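Probable cell division protein WhiA (Thermotoga maritima, PDB 3HYI) probably acts in cell division and chromosome segregation, joining a degenerate LAGLIDADG homing-endonuclease domain to a DNA-binding helix-turn-helix domain. Local coordinates at residues K37-L42 with F51-F56; A109-F114 with K149-F154; F181-A184 with K190-E193; A231-K236 with R257-S262. All coordinates share one frame; numbering follows the deposited sequence.

Contact 1 of 4, residues K37-L42 with F51-F56; sequences KARGDL and FSLHSF
The guanidinium of R39 and the imidazole of H54 stand nearly perpendicular, with their planes 85° apart. R39 NH1 meets the ring at its edge and donates to H54 ND1 at 3.0 Å. The donor lies in the imidazole plane, but the ring nitrogen sits well off the guanidinium plane, and the N-H...N angle is only 132°. The second bond of the same nitrogen is straighter. R39 NH1 also donates to S52 O, again at 3.0 Å, and this oxygen lies at the guanidinium edge, in its plane. One nitrogen thus ties a backbone carbonyl to a histidine side chain. R39 reaches them because its chain bends at chi2 (-62°), which wraps CB, CG and CD around S52 O. Cut back to an alanine, R39 would lose its guanidinium, and H54 ND1 and S52 O would probably be left without their shared donor. The two segments belong to the first half of the degenerate LAGLIDADG domain. There the chain runs from helix 25-39 into strand 40-43, which pairs with strand 48-53 as an antiparallel hairpin. G40 and F51 form a non-hydrogen-bonded pair, with CA atoms 4.6 Å apart. Next to it, S52 N donates to R39 O at 3.2 Å. A water also donates to R39 O and bonds to S52 OG, at 2.7 Å from that hydroxyl. The F51 ring meets G40 obliquely, its CD1 4.1 Å from G40 CA. Beyond the hairpin, F51 packs on L32, F35 and I36 of helix 25-39. L53 CD2 touches R39 CB at 4.0 Å.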
# COMPACT_ATOMS: atom_id res chain seq x y z
N LYS A 37 -2.95 28.34 4.86
CA LYS A 37 -1.67 28.06 4.18
C LYS A 37 -1.85 27.13 2.98
O LYS A 37 -1.22 27.34 1.94
CB LYS A 37 -0.66 27.46 5.16
CG LYS A 37 -0.12 28.42 6.22
CD LYS A 37 0.53 29.65 5.62
CE LYS A 37 1.44 30.35 6.61
NZ LYS A 37 1.82 31.72 6.17
N ALA A 38 -2.69 26.12 3.13
CA ALA A 38 -2.90 25.12 2.07
C ALA A 38 -3.80 25.62 0.94
O ALA A 38 -3.46 25.48 -0.23
CB ALA A 38 -3.46 23.83 2.66
N ARG A 39 -4.95 26.19 1.30
CA ARG A 39 -5.98 26.52 0.31
C ARG A 39 -6.57 27.93 0.41
O ARG A 39 -7.56 28.24 -0.25
CB ARG A 39 -7.10 25.48 0.38
CG ARG A 39 -6.70 24.09 -0.13
CD ARG A 39 -6.31 24.13 -1.61
NE ARG A 39 -6.07 22.80 -2.17
CZ ARG A 39 -7.02 21.93 -2.52
NH1 ARG A 39 -8.30 22.23 -2.38
NH2 ARG A 39 -6.68 20.75 -3.02
N GLY A 40 -5.95 28.80 1.21
CA GLY A 40 -6.44 30.15 1.40
C GLY A 40 -5.73 31.14 0.49
O GLY A 40 -4.50 31.22 0.48
N ASP A 41 -6.51 31.88 -0.29
CA ASP A 41 -6.00 33.04 -1.01
C ASP A 41 -6.28 34.25 -0.13
O ASP A 41 -7.41 34.74 -0.06
CB ASP A 41 -6.65 33.19 -2.39
CG ASP A 41 -5.98 34.26 -3.24
OD1 ASP A 41 -4.85 34.67 -2.92
OD2 ASP A 41 -6.60 34.68 -4.24
N LEU A 42 -5.25 34.71 0.58
CA LEU A 42 -5.40 35.78 1.56
C LEU A 42 -5.27 37.15 0.90
O LEU A 42 -4.42 37.35 0.03
CB LEU A 42 -4.36 35.63 2.68
CG LEU A 42 -4.60 36.49 3.92
N PHE A 51 -11.20 30.58 0.38
CA PHE A 51 -10.81 29.18 0.49
C PHE A 51 -11.37 28.38 -0.69
O PHE A 51 -12.55 28.47 -1.00
CB PHE A 51 -11.34 28.57 1.79
CG PHE A 51 -10.73 29.15 3.03
CD1 PHE A 51 -9.56 28.63 3.56
CD2 PHE A 51 -11.35 30.21 3.69
CE1 PHE A 51 -9.00 29.17 4.71
CE2 PHE A 51 -10.79 30.75 4.84
CZ PHE A 51 -9.61 30.23 5.35
N SER A 52 -10.50 27.60 -1.33
CA SER A 52 -10.90 26.70 -2.41
C SER A 52 -10.77 25.27 -1.91
O SER A 52 -9.67 24.82 -1.62
CB SER A 52 -10.00 26.91 -3.63
OG SER A 52 -9.98 28.28 -4.02
N LEU A 53 -11.89 24.56 -1.79
CA LEU A 53 -11.91 23.24 -1.17
C LEU A 53 -12.62 22.20 -2.04
O LEU A 53 -13.74 22.44 -2.50
CB LEU A 53 -12.60 23.30 0.20
CG LEU A 53 -11.97 24.23 1.25
CD1 LEU A 53 -12.84 24.28 2.49
CD2 LEU A 53 -10.55 23.79 1.61
N HIS A 54 -11.98 21.06 -2.24
CA HIS A 54 -12.57 19.96 -3.01
C HIS A 54 -13.27 18.93 -2.11
O HIS A 54 -13.87 17.98 -2.61
CB HIS A 54 -11.50 19.28 -3.86
CG HIS A 54 -10.90 20.18 -4.89
ND1 HIS A 54 -9.92 21.10 -4.60
CD2 HIS A 54 -11.16 20.32 -6.21
CE1 HIS A 54 -9.59 21.76 -5.69
NE2 HIS A 54 -10.33 21.30 -6.69
N SER A 55 -13.19 19.13 -0.80
CA SER A 55 -13.79 18.22 0.17
C SER A 55 -14.95 18.89 0.91
O SER A 55 -14.83 20.03 1.37
CB SER A 55 -12.73 17.77 1.17
OG SER A 55 -13.29 16.96 2.19
N PHE A 56 -16.07 18.19 1.02
CA PHE A 56 -17.21 18.65 1.82
C PHE A 56 -16.93 18.51 3.31
O PHE A 56 -17.37 19.33 4.11
CB PHE A 56 -18.49 17.90 1.46
CG PHE A 56 -19.07 18.31 0.14
CD1 PHE A 56 -18.96 17.49 -0.98
CD2 PHE A 56 -19.71 19.53 0.00
CE1 PHE A 56 -19.50 17.87 -2.19
CE2 PHE A 56 -20.25 19.92 -1.21
CZ PHE A 56 -20.14 19.09 -2.31
O HOH W 1 -8.45 30.15 -2.78

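Contact 2 of 4, residues A109-F114 with K149-F154; sequences ALFVSF and KSLKDF
F154 N donates to S150 O at 2.9 Å, a bond within helix 141-155 that joins two of the residues F111 packs against. No hydrogen bond crosses between the two segments. The contact is apolar packing of two helices in the second LAGLIDADG-like half of the protein. Helix 108-122 leads into the first strand of this half, a position consistent with that of a LAGLIDADG helix in homing endonucleases. Along the chain, helix 141-155 comes between the two strand pairs of the same half. The short segments come within 11.3 Å of each other, axis to axis, with their directions 131° apart. F111 reaches into this gap from helix 108-122, and S150, L151 and F154 meet it from the other helix. F111 CG is anti to the backbone N (chi1 -180°), which carries the ring out from its own helix toward the partner. S150 CB sits over one face of the F111 ring, 3.5 Å from its centroid, in a CH-pi contact. The S150 hydroxyl is turned to its own helix, where OG makes a weak hydrogen bond with L146 O. L151 comes from another side, with its CG at the ring edge, 4.0 Å from F111 CZ. The F154 ring meets the F111 ring obliquely, with planes 37° apart and centroids 5.6 Å apart. F105 touches both F111 and S150, and F155 also packs on F111. L151 in turn rests on L115, one turn further along helix 108-122. The two phenylalanines come nearest at F111 CD2 and F154 CD2, which are 3.6 Å apart.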
# COMPACT_ATOMS: atom_id res chain seq x y z
N ALA A 109 0.71 20.31 20.36
CA ALA A 109 -0.73 20.53 20.29
C ALA A 109 -1.08 21.46 19.13
O ALA A 109 -1.96 21.16 18.32
CB ALA A 109 -1.25 21.09 21.61
N LEU A 110 -0.38 22.59 19.03
CA LEU A 110 -0.58 23.53 17.93
C LEU A 110 -0.25 22.88 16.58
O LEU A 110 -0.97 23.07 15.60
CB LEU A 110 0.27 24.78 18.11
CG LEU A 110 -0.02 25.63 19.35
CD1 LEU A 110 1.03 26.73 19.51
CD2 LEU A 110 -1.42 26.24 19.28
N PHE A 111 0.83 22.11 16.55
CA PHE A 111 1.28 21.46 15.32
C PHE A 111 0.30 20.39 14.82
O PHE A 111 0.08 20.27 13.61
CB PHE A 111 2.66 20.84 15.52
CG PHE A 111 3.19 20.16 14.29
CD1 PHE A 111 3.47 20.89 13.14
CD2 PHE A 111 3.41 18.79 14.28
CE1 PHE A 111 3.95 20.27 12.01
CE2 PHE A 111 3.90 18.16 13.15
CZ PHE A 111 4.17 18.90 12.01
N VAL A 112 -0.29 19.63 15.73
CA VAL A 112 -1.26 18.60 15.35
C VAL A 112 -2.51 19.21 14.71
O VAL A 112 -3.04 18.68 13.74
CB VAL A 112 -1.66 17.73 16.56
CG1 VAL A 112 -2.89 16.90 16.25
CG2 VAL A 112 -0.51 16.84 16.96
N SER A 113 -2.96 20.34 15.26
CA SER A 113 -4.10 21.07 14.72
C SER A 113 -3.78 21.67 13.35
O SER A 113 -4.62 21.65 12.46
CB SER A 113 -4.53 22.17 15.69
OG SER A 113 -5.02 21.61 16.89
N PHE A 114 -2.57 22.20 13.20
CA PHE A 114 -2.08 22.71 11.92
C PHE A 114 -2.05 21.60 10.87
O PHE A 114 -2.48 21.80 9.74
CB PHE A 114 -0.69 23.33 12.10
CG PHE A 114 -0.11 23.94 10.85
CD1 PHE A 114 -0.66 25.09 10.30
CD2 PHE A 114 1.01 23.37 10.25
CE1 PHE A 114 -0.11 25.66 9.16
CE2 PHE A 114 1.56 23.94 9.10
CZ PHE A 114 0.99 25.09 8.56
N LYS A 149 10.04 18.81 9.12
CA LYS A 149 10.95 18.74 10.26
C LYS A 149 10.21 18.45 11.56
O LYS A 149 10.68 17.66 12.38
CB LYS A 149 11.73 20.05 10.39
CG LYS A 149 12.85 20.00 11.42
N SER A 150 9.05 19.09 11.74
CA SER A 150 8.24 18.89 12.95
C SER A 150 7.61 17.50 13.00
O SER A 150 7.45 16.93 14.08
CB SER A 150 7.17 19.98 13.07
OG SER A 150 7.73 21.21 13.48
N LEU A 151 7.25 16.96 11.84
CA LEU A 151 6.76 15.59 11.75
C LEU A 151 7.79 14.60 12.28
O LEU A 151 7.45 13.63 12.95
CB LEU A 151 6.39 15.22 10.30
CG LEU A 151 5.03 15.71 9.80
CD1 LEU A 151 4.89 15.46 8.30
CD2 LEU A 151 3.91 15.02 10.58
N LYS A 152 9.06 14.88 11.99
CA LYS A 152 10.18 14.05 12.44
C LYS A 152 10.47 14.25 13.93
O LYS A 152 10.58 13.28 14.68
CB LYS A 152 11.43 14.35 11.62
N ASP A 153 10.61 15.51 14.34
CA ASP A 153 10.92 15.84 15.74
C ASP A 153 9.87 15.31 16.71
O ASP A 153 10.22 14.68 17.72
CB ASP A 153 11.06 17.36 15.92
CG ASP A 153 12.26 17.94 15.18
OD1 ASP A 153 12.20 19.13 14.81
OD2 ASP A 153 13.26 17.22 14.97
N PHE A 154 8.60 15.57 16.41
CA PHE A 154 7.51 15.22 17.32
C PHE A 154 7.08 13.76 17.24
O PHE A 154 6.83 13.13 18.26
CB PHE A 154 6.28 16.11 17.06
CG PHE A 154 6.47 17.55 17.46
CD1 PHE A 154 6.87 17.89 18.75
CD2 PHE A 154 6.21 18.58 16.56
CE1 PHE A 154 7.03 19.22 19.12
CE2 PHE A 154 6.37 19.91 16.93
CZ PHE A 154 6.78 20.23 18.21

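Contact 3 of 4, residues F181-A184 with K190-E193; sequences FLEA and KLEE
E183 and L191 are the nearest backbone pair of two helical segments, with their CA atoms 7.4 Å apart. L191 fills this gap with its forked end. Its CG is anti to the carbonyl carbon (chi1 -54°), and this sends both methyls to helix 175-184. CD2 goes to L182, ending 3.9 Å from L182 CB, and it also lies 4.0 Å from E183 N. CD1 goes to E183 and lies 3.8 Å from E183 CB. The glutamate chain is extended and crosses the leucine at about a right angle. Its aliphatic part lies against CD1, and L191 CD1 is still only 3.9 Å from E183 CD. Helix 175-184 follows the last strand of the second LAGLIDADG-like half. A short loop turns the chain into helix 189-201, and L191 packs the start of that helix back on the end of the one before. With a glycine in place of L191 both methyls go, which is likely to open a gap beside L182 CB and leave the E183 chain without its apolar support. L182 also touches L134 of strand 134-138, I13 of helix 9-16 and V187 of the loop. K190 turns its side chain away from helix 175-184. Its NZ forms a salt bridge with E193 OE1 at 3.3 Å, one turn along the same helix. The backbone N of K190 donates to E16 OE2, which ties this turn to helix 9-16.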
# COMPACT_ATOMS: atom_id res chain seq x y z
N PHE A 181 0.29 9.40 12.03
CA PHE A 181 -0.19 10.68 11.52
C PHE A 181 -1.71 10.79 11.68
O PHE A 181 -2.21 11.78 12.23
CB PHE A 181 0.18 10.83 10.05
CG PHE A 181 -0.21 12.15 9.45
CD1 PHE A 181 0.68 13.22 9.44
CD2 PHE A 181 -1.47 12.33 8.89
CE1 PHE A 181 0.32 14.44 8.89
CE2 PHE A 181 -1.84 13.55 8.33
CZ PHE A 181 -0.94 14.61 8.33
N LEU A 182 -2.42 9.77 11.21
CA LEU A 182 -3.88 9.78 11.25
C LEU A 182 -4.43 9.80 12.67
O LEU A 182 -5.37 10.54 12.96
CB LEU A 182 -4.45 8.58 10.48
CG LEU A 182 -4.27 8.63 8.95
CD1 LEU A 182 -4.74 7.32 8.34
CD2 LEU A 182 -5.00 9.81 8.34
N GLU A 183 -3.84 8.99 13.55
CA GLU A 183 -4.26 8.96 14.95
C GLU A 183 -3.95 10.27 15.67
O GLU A 183 -4.75 10.74 16.48
CB GLU A 183 -3.62 7.79 15.69
CG GLU A 183 -4.16 7.63 17.11
CD GLU A 183 -3.83 6.29 17.74
OE1 GLU A 183 -3.13 5.47 17.10
OE2 GLU A 183 -4.26 6.07 18.88
N ALA A 184 -2.79 10.85 15.37
CA ALA A 184 -2.40 12.15 15.94
C ALA A 184 -3.45 13.23 15.66
O ALA A 184 -3.81 13.99 16.56
CB ALA A 184 -1.04 12.57 15.41
N LYS A 190 -11.31 4.34 11.49
CA LYS A 190 -10.61 3.86 10.29
C LYS A 190 -9.23 3.28 10.55
O LYS A 190 -8.68 2.59 9.69
CB LYS A 190 -10.54 4.96 9.22
CG LYS A 190 -11.78 4.97 8.31
CD LYS A 190 -11.40 4.96 6.83
CE LYS A 190 -12.42 4.21 5.99
NZ LYS A 190 -13.84 4.42 6.45
N LEU A 191 -8.66 3.53 11.73
CA LEU A 191 -7.38 2.94 12.10
C LEU A 191 -7.50 1.41 12.21
O LEU A 191 -6.54 0.69 11.92
CB LEU A 191 -6.86 3.51 13.42
CG LEU A 191 -6.73 5.03 13.56
CD1 LEU A 191 -6.50 5.40 15.02
CD2 LEU A 191 -5.60 5.55 12.68
N GLU A 192 -8.67 0.94 12.63
CA GLU A 192 -8.93 -0.50 12.76
C GLU A 192 -9.04 -1.18 11.39
O GLU A 192 -8.55 -2.29 11.21
CB GLU A 192 -10.21 -0.74 13.56
N GLU A 193 -9.70 -0.51 10.45
CA GLU A 193 -9.88 -1.02 9.10
C GLU A 193 -8.54 -1.13 8.37
O GLU A 193 -8.30 -2.11 7.65
CB GLU A 193 -10.82 -0.11 8.30
CG GLU A 193 -12.22 -0.01 8.87
CD GLU A 193 -13.04 1.10 8.23
OE1 GLU A 193 -12.89 1.32 7.01
OE2 GLU A 193 -13.83 1.74 8.95

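Contact 4 of 4, residues A231-K236 with R257-S262; sequences AIELIK and RNKELS
E233 and K259 meet through one long salt bridge, with E233 OE2 3.9 Å from K259 NZ. At this separation the attraction is probably mainly electrostatic. E233 OE1 is turned aside and lies 5.6 Å from K259 NZ, so a single carboxylate oxygen faces the ammonium group. The backbones are far apart, with 12.2 Å between the CA atoms of E233 and K259, and both side chains must reach out. The lysine does most of the reaching. K259 NZ stands 6.3 Å from its own CA, even though the chain is kinked at chi3 (-142°). The glutamate is the more folded of the two. Its CG lies beside the backbone N (chi1 -56°), and the chain bends at chi2 (-82°), which turns the carboxylate to the lysine. The two side chains cross at about a right angle. This is a surface contact in the C-terminal helix-turn-helix domain. It joins the long helix 207-238 to the loop between helices 246-257 and 263-268. The loop has firmer ties elsewhere. R255 NH2 donates to both N258 O and L261 O, and N258 ND2 bonds to V254 O at the end of the preceding helix. Through a weak bond between its OG and E265 N, S262 caps the N-terminus of helix 263-268, which lies in the predicted DNA-binding motif. E233 itself packs on L256, and I232 beside it touches A252, R255 and L256 of helix 246-257. On helix 207-238, A231 and I235 face helix 274-288, where they meet I284, I285, I287 and A288.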
# COMPACT_ATOMS: atom_id res chain seq x y z
N ALA A 231 11.32 -49.02 -12.62
CA ALA A 231 10.41 -49.47 -13.68
C ALA A 231 11.16 -49.78 -14.98
O ALA A 231 10.88 -50.78 -15.64
CB ALA A 231 9.33 -48.42 -13.94
N ILE A 232 12.11 -48.92 -15.33
CA ILE A 232 12.93 -49.11 -16.52
C ILE A 232 13.82 -50.36 -16.40
O ILE A 232 14.00 -51.09 -17.38
CB ILE A 232 13.81 -47.87 -16.80
CG1 ILE A 232 12.92 -46.68 -17.18
CG2 ILE A 232 14.80 -48.14 -17.92
CD1 ILE A 232 13.64 -45.37 -17.12
N GLU A 233 14.35 -50.59 -15.21
CA GLU A 233 15.23 -51.73 -14.95
C GLU A 233 14.47 -53.05 -15.09
O GLU A 233 15.00 -54.01 -15.65
CB GLU A 233 15.84 -51.66 -13.54
CG GLU A 233 16.63 -50.39 -13.21
CD GLU A 233 18.05 -50.40 -13.72
OE1 GLU A 233 18.31 -51.03 -14.77
OE2 GLU A 233 18.91 -49.74 -13.08
N LEU A 234 13.25 -53.10 -14.56
CA LEU A 234 12.41 -54.30 -14.65
C LEU A 234 12.08 -54.65 -16.10
O LEU A 234 12.16 -55.81 -16.49
CB LEU A 234 11.10 -54.09 -13.87
CG LEU A 234 11.21 -54.12 -12.35
CD1 LEU A 234 9.94 -53.58 -11.71
CD2 LEU A 234 11.50 -55.53 -11.85
N ILE A 235 11.72 -53.63 -16.88
CA ILE A 235 11.39 -53.80 -18.30
C ILE A 235 12.61 -54.27 -19.08
O ILE A 235 12.51 -55.15 -19.94
CB ILE A 235 10.87 -52.48 -18.92
CG1 ILE A 235 9.50 -52.11 -18.35
CG2 ILE A 235 10.77 -52.60 -20.44
CD1 ILE A 235 9.07 -50.70 -18.68
N LYS A 236 13.76 -53.67 -18.79
CA LYS A 236 15.02 -54.04 -19.42
C LYS A 236 15.35 -55.50 -19.15
O LYS A 236 15.75 -56.24 -20.06
CB LYS A 236 16.16 -53.14 -18.92
CG LYS A 236 17.53 -53.50 -19.49
CD LYS A 236 18.57 -52.44 -19.16
CE LYS A 236 19.97 -52.95 -19.46
NZ LYS A 236 20.95 -51.84 -19.59
N ARG A 257 20.31 -43.29 -18.56
CA ARG A 257 21.64 -42.73 -18.82
C ARG A 257 21.85 -41.40 -18.09
O ARG A 257 23.00 -40.98 -17.89
CB ARG A 257 21.86 -42.55 -20.32
CG ARG A 257 21.94 -43.87 -21.08
CD ARG A 257 22.17 -43.66 -22.57
NE ARG A 257 22.08 -44.92 -23.31
N ASN A 258 20.76 -40.75 -17.69
CA ASN A 258 20.83 -39.47 -16.98
C ASN A 258 19.93 -39.48 -15.75
O ASN A 258 18.86 -38.88 -15.76
CB ASN A 258 20.40 -38.32 -17.90
CG ASN A 258 21.18 -38.27 -19.19
OD1 ASN A 258 22.16 -37.54 -19.31
ND2 ASN A 258 20.75 -39.06 -20.18
N LYS A 259 20.37 -40.15 -14.69
CA LYS A 259 19.50 -40.44 -13.55
C LYS A 259 19.33 -39.30 -12.56
O LYS A 259 18.45 -39.36 -11.70
CB LYS A 259 20.00 -41.66 -12.78
CG LYS A 259 20.46 -42.79 -13.67
CD LYS A 259 20.25 -44.13 -12.99
CE LYS A 259 21.39 -45.08 -13.30
NZ LYS A 259 21.02 -46.48 -12.98
N GLU A 260 20.17 -38.27 -12.66
CA GLU A 260 20.14 -37.15 -11.72
C GLU A 260 19.50 -35.89 -12.30
O GLU A 260 19.39 -34.87 -11.61
CB GLU A 260 21.55 -36.87 -11.21
CG GLU A 260 21.95 -37.80 -10.06
CD GLU A 260 23.42 -37.74 -9.71
OE1 GLU A 260 24.08 -36.72 -10.01
OE2 GLU A 260 23.92 -38.72 -9.12
N LEU A 261 19.07 -35.95 -13.56
CA LEU A 261 18.44 -34.80 -14.20
C LEU A 261 16.97 -34.67 -13.82
O LEU A 261 16.28 -35.65 -13.58
CB LEU A 261 18.54 -34.90 -15.73
CG LEU A 261 19.94 -34.94 -16.33
CD1 LEU A 261 19.85 -34.89 -17.85
CD2 LEU A 261 20.80 -33.78 -15.83
N SER A 262 16.50 -33.43 -13.79
CA SER A 262 15.08 -33.15 -13.63
C SER A 262 14.33 -33.58 -14.89
O SER A 262 14.93 -33.73 -15.96
CB SER A 262 14.87 -31.65 -13.40
OG SER A 262 15.29 -30.91 -14.52

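The contacts follow one another along the chain. Contact 1 lies in the first LAGLIDADG-like half, contacts 2 and 3 in the second, and contact 4 in the helix-turn-helix domain. The first three are close, with centres 16 to 24 Å apart. K37 CG of contact 1 touches F114 CE1 of contact 2 at 4.0 Å, where helices 25-39 and 108-122 pair between the halves. L151 CD2 of contact 2 meets F181 CD1 of contact 3 at 3.9 Å. Contact 4 is remote, its centre about 62 Å from that of contact 3. Helices 189-201 and 207-238 connect them. The protein is thus a compact endonuclease-like body with a distant predicted DNA-binding motif.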